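PDB 4Q7F: 5' nucleotidase family protein from Staphylococcus aureus subsp. aureus, which belongs to the 5'-nucleotidase family, pairing a calcineurin-like metallophosphoesterase domain that holds manganese and magnesium with a C-terminal 5'-nucleotidase domain. Local coordinates for residues A[439-443]-A[454-460]; A[358-364]-A[434-440]. Where two conformers were deposited one is given. Numbering follows the deposited sequence.

Overall arrangement
Both contacts lie in the C-terminal 5'-nucleotidase domain, their centres about 11 Å apart. Coming from the N terminus, the first strand involved is 359-363; about seventy residues later strand 435-438 returns antiparallel to it, and interaction 2 closes that long loop along the edge of a mixed five-stranded sheet. At Gly439 and Val440, which belong to both contacts, the chain leaves this sheet and at once begins strand 441-445 of a second, four-stranded sheet. Interaction 1 closes the short loop of its hairpin with strand 454-459. The loops are therefore consecutive, and the two sheets meet where Tyr442 OH lies 3.2 Å from Tyr437 N, a probable hydrogen bond, and where Ile459 packs on Val359.

Interaction 1: residues A[439-443]-A[454-460]; sequences GVSYT and VSNMMIQ
This is the antiparallel pairing of a beta hairpin in the four-stranded sheet of the C-terminal domain, made by strands 441-445 and 454-459; the axes of 441-443 and 454-459 approach to 4.7 Å at 158°. Ser441 faces Met458 as a hydrogen-bonded pair (Ser441 N to Met458 O and Met458 N to Ser441 O, both 3.0 Å). Thr443 faces Ser455 likewise (Thr443 N to Ser455 O 2.9 Å, Ser455 N to Thr443 O 2.8 Å). Between these pairs the register slips by one residue, a beta bulge, and Asn456 takes up the slack with left-handed backbone angles (57/37). Its OD1 accepts a hydrogen bond from Thr443 OG1 (m rotamer) at 3.0 Å, while a water joins Asn456 O to Ser441 OG. On the face away from the Ser441 and Thr443 side chains, Val440 CG2 packs 3.8 Å from Ile459 CG1 and 3.9 Å from CE of selenomethionine Met457, whose side chain also reaches helix 397-408. Tyr442, chi1 p, sends its ring away from strand 454-459 to meet Phe523.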
ATOM      1  N   GLY A 439     -19.840   4.629  18.887  1.00 27.09           N
ATOM      2  CA  GLY A 439     -20.732   5.721  19.153  1.00 28.08           C
ATOM      3  C   GLY A 439     -22.075   5.495  18.513  1.00 27.47           C
ATOM      4  O   GLY A 439     -23.026   6.191  18.840  1.00 27.77           O
ATOM      5  N   VAL A 440     -22.143   4.521  17.605  1.00 26.67           N
ATOM      6  CA  VAL A 440     -23.372   4.170  16.931  1.00 26.38           C
ATOM      7  C   VAL A 440     -23.510   2.658  16.994  1.00 25.61           C
ATOM      8  O   VAL A 440     -22.542   1.942  16.756  1.00 25.28           O
ATOM      9  CB  VAL A 440     -23.398   4.658  15.457  1.00 25.99           C
ATOM     10  CG1 VAL A 440     -22.244   4.105  14.648  1.00 25.45           C
ATOM     11  CG2 VAL A 440     -24.700   4.308  14.771  1.00 25.99           C
ATOM     12  N   SER A 441     -24.700   2.185  17.368  1.00 25.11           N
ATOM     13  CA  SER A 441     -24.993   0.772  17.411  1.00 24.85           C
ATOM     14  C   SER A 441     -25.802   0.451  16.160  1.00 23.87           C
ATOM     15  O   SER A 441     -26.540   1.303  15.659  1.00 25.78           O
ATOM     16  CB  SER A 441     -25.745   0.373  18.694  1.00 25.77           C
ATOM     17  OG  SER A 441     -27.012   0.955  18.733  1.00 26.76           O
ATOM     18  N   TYR A 442     -25.665  -0.779  15.677  1.00 23.54           N
ATOM     19  CA  TYR A 442     -26.293  -1.214  14.420  1.00 22.50           C
ATOM     20  C   TYR A 442     -26.275  -2.722  14.244  1.00 22.14           C
ATOM     21  O   TYR A 442     -25.544  -3.453  14.912  1.00 22.09           O
ATOM     22  CB  TYR A 442     -25.581  -0.553  13.224  1.00 21.93           C
ATOM     23  CG  TYR A 442     -24.070  -0.745  13.219  1.00 21.71           C
ATOM     24  CD1 TYR A 442     -23.246   0.046  14.021  1.00 22.52           C
ATOM     25  CD2 TYR A 442     -23.454  -1.694  12.393  1.00 21.04           C
ATOM     26  CE1 TYR A 442     -21.859  -0.126  14.024  1.00 22.15           C
ATOM     27  CE2 TYR A 442     -22.074  -1.863  12.396  1.00 21.17           C
ATOM     28  CZ  TYR A 442     -21.279  -1.072  13.212  1.00 21.73           C
ATOM     29  OH  TYR A 442     -19.894  -1.239  13.210  1.00 21.71           O
ATOM     30  N   THR A 443     -27.098  -3.170  13.311  1.00 22.09           N
ATOM     31  CA  THR A 443     -27.258  -4.547  12.988  1.00 22.41           C
ATOM     32  C   THR A 443     -27.026  -4.665  11.494  1.00 22.35           C
ATOM     33  O   THR A 443     -27.604  -3.900  10.705  1.00 22.55           O
ATOM     34  CB  THR A 443     -28.705  -5.025  13.263  1.00 23.57           C
ATOM     35  OG1 THR A 443     -29.015  -4.882  14.655  1.00 23.92           O
ATOM     36  CG2 THR A 443     -28.862  -6.488  12.861  1.00 24.83           C
ATOM     37  N   VAL A 454     -27.986  -2.488   6.652  1.00 19.76           N
ATOM     38  CA  VAL A 454     -27.821  -1.874   7.970  1.00 19.18           C
ATOM     39  C   VAL A 454     -29.198  -1.529   8.572  1.00 19.73           C
ATOM     40  O   VAL A 454     -29.979  -0.889   7.936  1.00 19.65           O
ATOM     41  CB  VAL A 454     -26.953  -0.626   7.900  1.00 19.38           C
ATOM     42  CG1 VAL A 454     -26.812   0.013   9.278  1.00 19.63           C
ATOM     43  CG2 VAL A 454     -25.571  -0.963   7.340  1.00 19.17           C
ATOM     44  N   SER A 455     -29.439  -2.007   9.788  1.00 19.80           N
ATOM     45  CA  SER A 455     -30.688  -1.813  10.518  1.00 20.90           C
ATOM     46  C   SER A 455     -30.408  -1.409  11.953  1.00 21.63           C
ATOM     47  O   SER A 455     -29.269  -1.513  12.443  1.00 21.41           O
ATOM     48  CB  SER A 455     -31.476  -3.117  10.543  1.00 20.83           C
ATOM     49  OG  SER A 455     -31.975  -3.440   9.264  1.00 21.04           O
ATOM     50  N   ASN A 456     -31.463  -0.943  12.607  1.00 23.30           N
ATOM     51  CA  ASN A 456     -31.452  -0.596  14.027  1.00 24.77           C
ATOM     52  C   ASN A 456     -30.404   0.444  14.452  1.00 26.34           C
ATOM     53  O   ASN A 456     -29.872   0.358  15.567  1.00 27.21           O
ATOM     54  CB  ASN A 456     -31.246  -1.885  14.836  1.00 24.01           C
ATOM     55  CG  ASN A 456     -32.224  -2.982  14.453  1.00 24.38           C
ATOM     56  OD1 ASN A 456     -31.808  -4.069  14.016  1.00 24.02           O
ATOM     57  ND2 ASN A 456     -33.542  -2.699  14.580  1.00 25.04           N
HETATM   58  N   MSE A 457     -30.140   1.441  13.605  1.00 27.41           N
HETATM   59  CA  MSE A 457     -29.089   2.432  13.925  1.00 28.45           C
HETATM   60  C   MSE A 457     -29.493   3.328  15.074  1.00 28.71           C
HETATM   61  O   MSE A 457     -30.561   3.902  15.050  1.00 28.82           O
HETATM   62  CB  MSE A 457     -28.769   3.321  12.733  1.00 29.70           C
HETATM   63  CG  MSE A 457     -28.021   2.603  11.633  1.00 30.83           C
HETATM   64 SE   MSE A 457     -27.549   3.933  10.256  1.00 34.01          SE
HETATM   65  CE  MSE A 457     -26.324   5.005  11.324  1.00 33.10           C
HETATM   66  N   MSE A 458     -28.626   3.465  16.074  0.50 28.38           N
HETATM   67  CA  MSE A 458     -28.920   4.295  17.228  0.50 30.09           C
HETATM   68  C   MSE A 458     -27.702   5.014  17.698  0.50 31.65           C
HETATM   69  O   MSE A 458     -26.642   4.417  17.845  0.50 30.84           O
HETATM   70  CB  MSE A 458     -29.430   3.481  18.421  0.50 29.48           C
HETATM   71  CG  MSE A 458     -30.662   2.666  18.076  0.50 28.61           C
HETATM   72 SE   MSE A 458     -32.262   3.811  18.089  0.50 29.11          SE
HETATM   73  CE  MSE A 458     -32.629   3.595  20.006  0.50 30.93           C
ATOM     74  N   ILE A 459     -27.875   6.304  17.973  1.00 34.77           N
ATOM     75  CA  ILE A 459     -26.810   7.179  18.470  1.00 38.60           C
ATOM     76  C   ILE A 459     -27.345   7.788  19.769  1.00 41.09           C
ATOM     77  O   ILE A 459     -28.218   8.641  19.741  1.00 45.16           O
ATOM     78  CB  ILE A 459     -26.448   8.254  17.426  1.00 39.51           C
ATOM     79  CG1 ILE A 459     -25.923   7.568  16.165  1.00 37.91           C
ATOM     80  CG2 ILE A 459     -25.400   9.231  17.981  1.00 41.96           C
ATOM     81  CD1 ILE A 459     -25.684   8.476  14.983  1.00 38.91           C
ATOM     82  N   GLN A 460     -26.868   7.291  20.906  1.00 45.29           N
ATOM     83  CA  GLN A 460     -27.271   7.778  22.236  1.00 48.40           C
ATOM     84  C   GLN A 460     -28.786   7.696  22.543  1.00 51.15           C
ATOM     85  O   GLN A 460     -29.454   8.722  22.762  1.00 52.15           O
ATOM     86  CB  GLN A 460     -26.756   9.201  22.478  1.00 53.45           C
ATOM     87  CG  GLN A 460     -25.235   9.305  22.464  1.00 58.74           C
ATOM     88  CD  GLN A 460     -24.729  10.716  22.697  1.00 66.12           C
ATOM     89  OE1 GLN A 460     -25.510  11.672  22.777  1.00 70.08           O
ATOM     90  NE2 GLN A 460     -23.406  10.859  22.801  1.00 70.38           N
TER
HETATM   91  O   HOH W   1     -28.619  -0.613  17.862  1.00 28.06           O

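Interaction 2: residues A[358-364]-A[434-440]; sequences DVACTAL and YDIYGGV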
ATOM      1  N   ASP A 358     -19.594  12.472  17.380  1.00 28.44           N
ATOM      2  CA  ASP A 358     -20.685  11.587  17.776  1.00 28.97           C
ATOM      3  C   ASP A 358     -20.321  10.140  17.474  1.00 27.91           C
ATOM      4  O   ASP A 358     -20.720   9.228  18.200  1.00 27.79           O
ATOM      5  CB  ASP A 358     -21.968  11.882  16.989  1.00 30.36           C
ATOM      6  CG  ASP A 358     -22.435  13.325  17.121  1.00 31.37           C
ATOM      7  OD1 ASP A 358     -22.377  13.901  18.237  1.00 33.62           O
ATOM      8  OD2 ASP A 358     -22.874  13.878  16.089  1.00 31.08           O
ATOM      9  N   VAL A 359     -19.571   9.944  16.380  1.00 24.73           N
ATOM     10  CA  VAL A 359     -19.237   8.635  15.898  1.00 23.55           C
ATOM     11  C   VAL A 359     -17.765   8.616  15.464  1.00 23.00           C
ATOM     12  O   VAL A 359     -17.192   9.657  15.111  1.00 21.69           O
ATOM     13  CB  VAL A 359     -20.142   8.272  14.700  1.00 22.75           C
ATOM     14  CG1 VAL A 359     -19.788   6.916  14.110  1.00 22.83           C
ATOM     15  CG2 VAL A 359     -21.616   8.309  15.129  1.00 24.02           C
ATOM     16  N   ALA A 360     -17.160   7.451  15.584  1.00 22.26           N
ATOM     17  CA  ALA A 360     -15.785   7.237  15.123  1.00 23.04           C
ATOM     18  C   ALA A 360     -15.727   5.888  14.422  1.00 22.67           C
ATOM     19  O   ALA A 360     -16.661   5.083  14.529  1.00 23.10           O
ATOM     20  CB  ALA A 360     -14.810   7.289  16.274  1.00 23.32           C
ATOM     21  N   CYS A 361     -14.656   5.651  13.672  1.00 23.00           N
ATOM     22  CA  CYS A 361     -14.474   4.375  13.031  1.00 23.18           C
ATOM     23  C   CYS A 361     -13.010   4.155  12.719  1.00 22.83           C
ATOM     24  O   CYS A 361     -12.239   5.113  12.648  1.00 20.72           O
ATOM     25  CB  CYS A 361     -15.283   4.256  11.761  1.00 23.91           C
ATOM     26  SG  CYS A 361     -14.719   5.317  10.411  1.00 26.77           S
ATOM     27  N   THR A 362     -12.653   2.878  12.627  1.00 22.82           N
ATOM     28  CA  THR A 362     -11.306   2.442  12.212  1.00 24.42           C
ATOM     29  C   THR A 362     -11.366   1.054  11.614  1.00 23.37           C
ATOM     30  O   THR A 362     -12.242   0.245  11.946  1.00 24.47           O
ATOM     31  CB  THR A 362     -10.287   2.463  13.345  1.00 24.97           C
ATOM     32  OG1 THR A 362      -8.971   2.199  12.814  1.00 27.01           O
ATOM     33  CG2 THR A 362     -10.648   1.461  14.421  1.00 26.53           C
ATOM     34  N   ALA A 363     -10.444   0.793  10.698  1.00 23.32           N
ATOM     35  CA  ALA A 363     -10.326  -0.519  10.107  1.00 23.55           C
ATOM     36  C   ALA A 363      -9.471  -1.329  11.064  1.00 23.72           C
ATOM     37  O   ALA A 363      -8.833  -0.762  11.960  1.00 22.83           O
ATOM     38  CB  ALA A 363      -9.661  -0.431   8.742  1.00 23.47           C
ATOM     39  N   LEU A 364      -9.541  -2.652  10.950  1.00 24.11           N
ATOM     40  CA  LEU A 364      -8.629  -3.520  11.683  1.00 25.47           C
ATOM     41  C   LEU A 364      -7.571  -3.876  10.622  1.00 26.50           C
ATOM     42  O   LEU A 364      -7.859  -4.580   9.634  1.00 25.99           O
ATOM     43  CB  LEU A 364      -9.313  -4.777  12.197  1.00 26.80           C
ATOM     44  CG  LEU A 364      -8.382  -5.707  12.982  1.00 27.91           C
ATOM     45  CD1 LEU A 364      -7.958  -5.062  14.293  1.00 28.65           C
ATOM     46  CD2 LEU A 364      -9.072  -7.031  13.228  1.00 28.53           C
ATOM     47  N   TYR A 434     -12.713  -2.501   5.600  1.00 22.21           N
ATOM     48  CA  TYR A 434     -13.840  -2.745   6.485  1.00 21.37           C
ATOM     49  C   TYR A 434     -13.669  -1.915   7.744  1.00 21.35           C
ATOM     50  O   TYR A 434     -12.648  -2.004   8.411  1.00 22.35           O
ATOM     51  CB  TYR A 434     -13.931  -4.215   6.884  1.00 20.93           C
ATOM     52  CG  TYR A 434     -15.017  -4.473   7.933  1.00 20.36           C
ATOM     53  CD1 TYR A 434     -16.354  -4.353   7.618  1.00 19.60           C
ATOM     54  CD2 TYR A 434     -14.681  -4.864   9.222  1.00 20.48           C
ATOM     55  CE1 TYR A 434     -17.325  -4.582   8.568  1.00 19.46           C
ATOM     56  CE2 TYR A 434     -15.642  -5.118  10.174  1.00 20.55           C
ATOM     57  CZ  TYR A 434     -16.963  -4.971   9.850  1.00 19.82           C
ATOM     58  OH  TYR A 434     -17.902  -5.264  10.815  1.00 19.68           O
ATOM     59  N   ASP A 435     -14.688  -1.159   8.117  1.00 21.33           N
ATOM     60  CA  ASP A 435     -14.578  -0.317   9.320  1.00 21.02           C
ATOM     61  C   ASP A 435     -15.501  -0.780  10.388  1.00 21.34           C
ATOM     62  O   ASP A 435     -16.627  -1.272  10.113  1.00 19.44           O
ATOM     63  CB  ASP A 435     -14.864   1.162   9.016  1.00 21.01           C
ATOM     64  CG  ASP A 435     -13.737   1.859   8.268  1.00 21.60           C
ATOM     65  OD1 ASP A 435     -12.572   1.442   8.393  1.00 22.20           O
ATOM     66  OD2 ASP A 435     -14.007   2.887   7.588  1.00 21.52           O
ATOM     67  N   ILE A 436     -15.000  -0.641  11.616  1.00 22.28           N
ATOM     68  CA  ILE A 436     -15.771  -0.897  12.817  1.00 22.79           C
ATOM     69  C   ILE A 436     -16.086   0.474  13.412  1.00 22.92           C
ATOM     70  O   ILE A 436     -15.192   1.299  13.609  1.00 23.00           O
ATOM     71  CB  ILE A 436     -15.014  -1.752  13.861  1.00 23.82           C
ATOM     72  CG1 ILE A 436     -14.650  -3.133  13.304  1.00 24.11           C
ATOM     73  CG2 ILE A 436     -15.850  -1.894  15.120  1.00 24.17           C
ATOM     74  CD1 ILE A 436     -13.349  -3.200  12.534  1.00 25.00           C
ATOM     75  N   TYR A 437     -17.362   0.716  13.714  1.00 22.86           N
ATOM     76  CA  TYR A 437     -17.799   2.018  14.201  1.00 23.09           C
ATOM     77  C   TYR A 437     -18.086   2.065  15.688  1.00 23.62           C
ATOM     78  O   TYR A 437     -18.540   1.098  16.286  1.00 23.51           O
ATOM     79  CB  TYR A 437     -19.077   2.457  13.452  1.00 22.94           C
ATOM     80  CG  TYR A 437     -18.893   2.563  11.955  1.00 22.13           C
ATOM     81  CD1 TYR A 437     -18.895   1.428  11.153  1.00 21.23           C
ATOM     82  CD2 TYR A 437     -18.771   3.811  11.334  1.00 22.55           C
ATOM     83  CE1 TYR A 437     -18.730   1.518   9.777  1.00 21.14           C
ATOM     84  CE2 TYR A 437     -18.588   3.910   9.967  1.00 22.45           C
ATOM     85  CZ  TYR A 437     -18.569   2.764   9.200  1.00 21.38           C
ATOM     86  OH  TYR A 437     -18.420   2.880   7.866  1.00 21.82           O
ATOM     87  N   GLY A 438     -17.820   3.219  16.269  1.00 24.71           N
ATOM     88  CA  GLY A 438     -18.091   3.474  17.684  1.00 25.73           C
ATOM     89  C   GLY A 438     -18.999   4.680  17.857  1.00 26.77           C
ATOM     90  O   GLY A 438     -18.953   5.657  17.074  1.00 26.21           O
ATOM     91  N   GLY A 439     -19.840   4.629  18.887  1.00 27.09           N
ATOM     92  CA  GLY A 439     -20.732   5.721  19.153  1.00 28.08           C
ATOM     93  C   GLY A 439     -22.075   5.495  18.513  1.00 27.47           C
ATOM     94  O   GLY A 439     -23.026   6.191  18.840  1.00 27.77           O
ATOM     95  N   VAL A 440     -22.143   4.521  17.605  1.00 26.67           N
ATOM     96  CA  VAL A 440     -23.372   4.170  16.931  1.00 26.38           C
ATOM     97  C   VAL A 440     -23.510   2.658  16.994  1.00 25.61           C
ATOM     98  O   VAL A 440     -22.542   1.942  16.756  1.00 25.28           O
ATOM     99  CB  VAL A 440     -23.398   4.658  15.457  1.00 25.99           C
ATOM    100  CG1 VAL A 440     -22.244   4.105  14.648  1.00 25.45           C
ATOM    101  CG2 VAL A 440     -24.700   4.308  14.771  1.00 25.99           C
TER
HETATM  102  O   HOH W   2     -22.344   8.808  20.359  0.50 23.88           O
HETATM  103  O   HOH W   3     -10.798  -4.116   9.141  1.00 16.74           O
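An antiparallel strand pair forms one edge of the mixed five-stranded sheet in the C-terminal 5'-nucleotidase domain: 435-438 is one of its two outermost strands within this chain, and 359-363 links it to strand 469-475. The axes run at 156° and come within 4.4 Å. Two hydrogen-bonded pairs fix the register. Ala360 N to Gly438 O (2.9 Å) and Gly438 N to Ala360 O (2.8 Å) make the first, Thr362 N to Ile436 O (3.1 Å) and Ile436 N to Thr362 O (2.9 Å) the second. Between them Cys361 and Tyr437 form a non-hydrogen-bonded pair, and Cys361 CB sits over the Tyr437 ring, 4.0 Å from its centroid, as a CH-pi contact. That ring packs against helix 397-408, its OH hydrogen-bonded to Ser407 OG. Ala360 and Thr362 instead meet helix 342-355, so this edge of the sheet has a helix against each face. Towards the end of strand 359-363, the side chain of Ala363 lies about 6 Å from the bound (2R,3S,5R)-5-(6-amino-9H-purin-9-yl)-tetrahydro-2-(hydroxymethyl)furan-3-ol, and Asp435 OD2 makes a salt bridge with Arg478. At the other end the chain turns out at Gly439 (94/-14), where a CB would be driven into Asp358 O; a water there donates to Asp358 O at 2.7 Å and to Gly439 O at 3.1 Å.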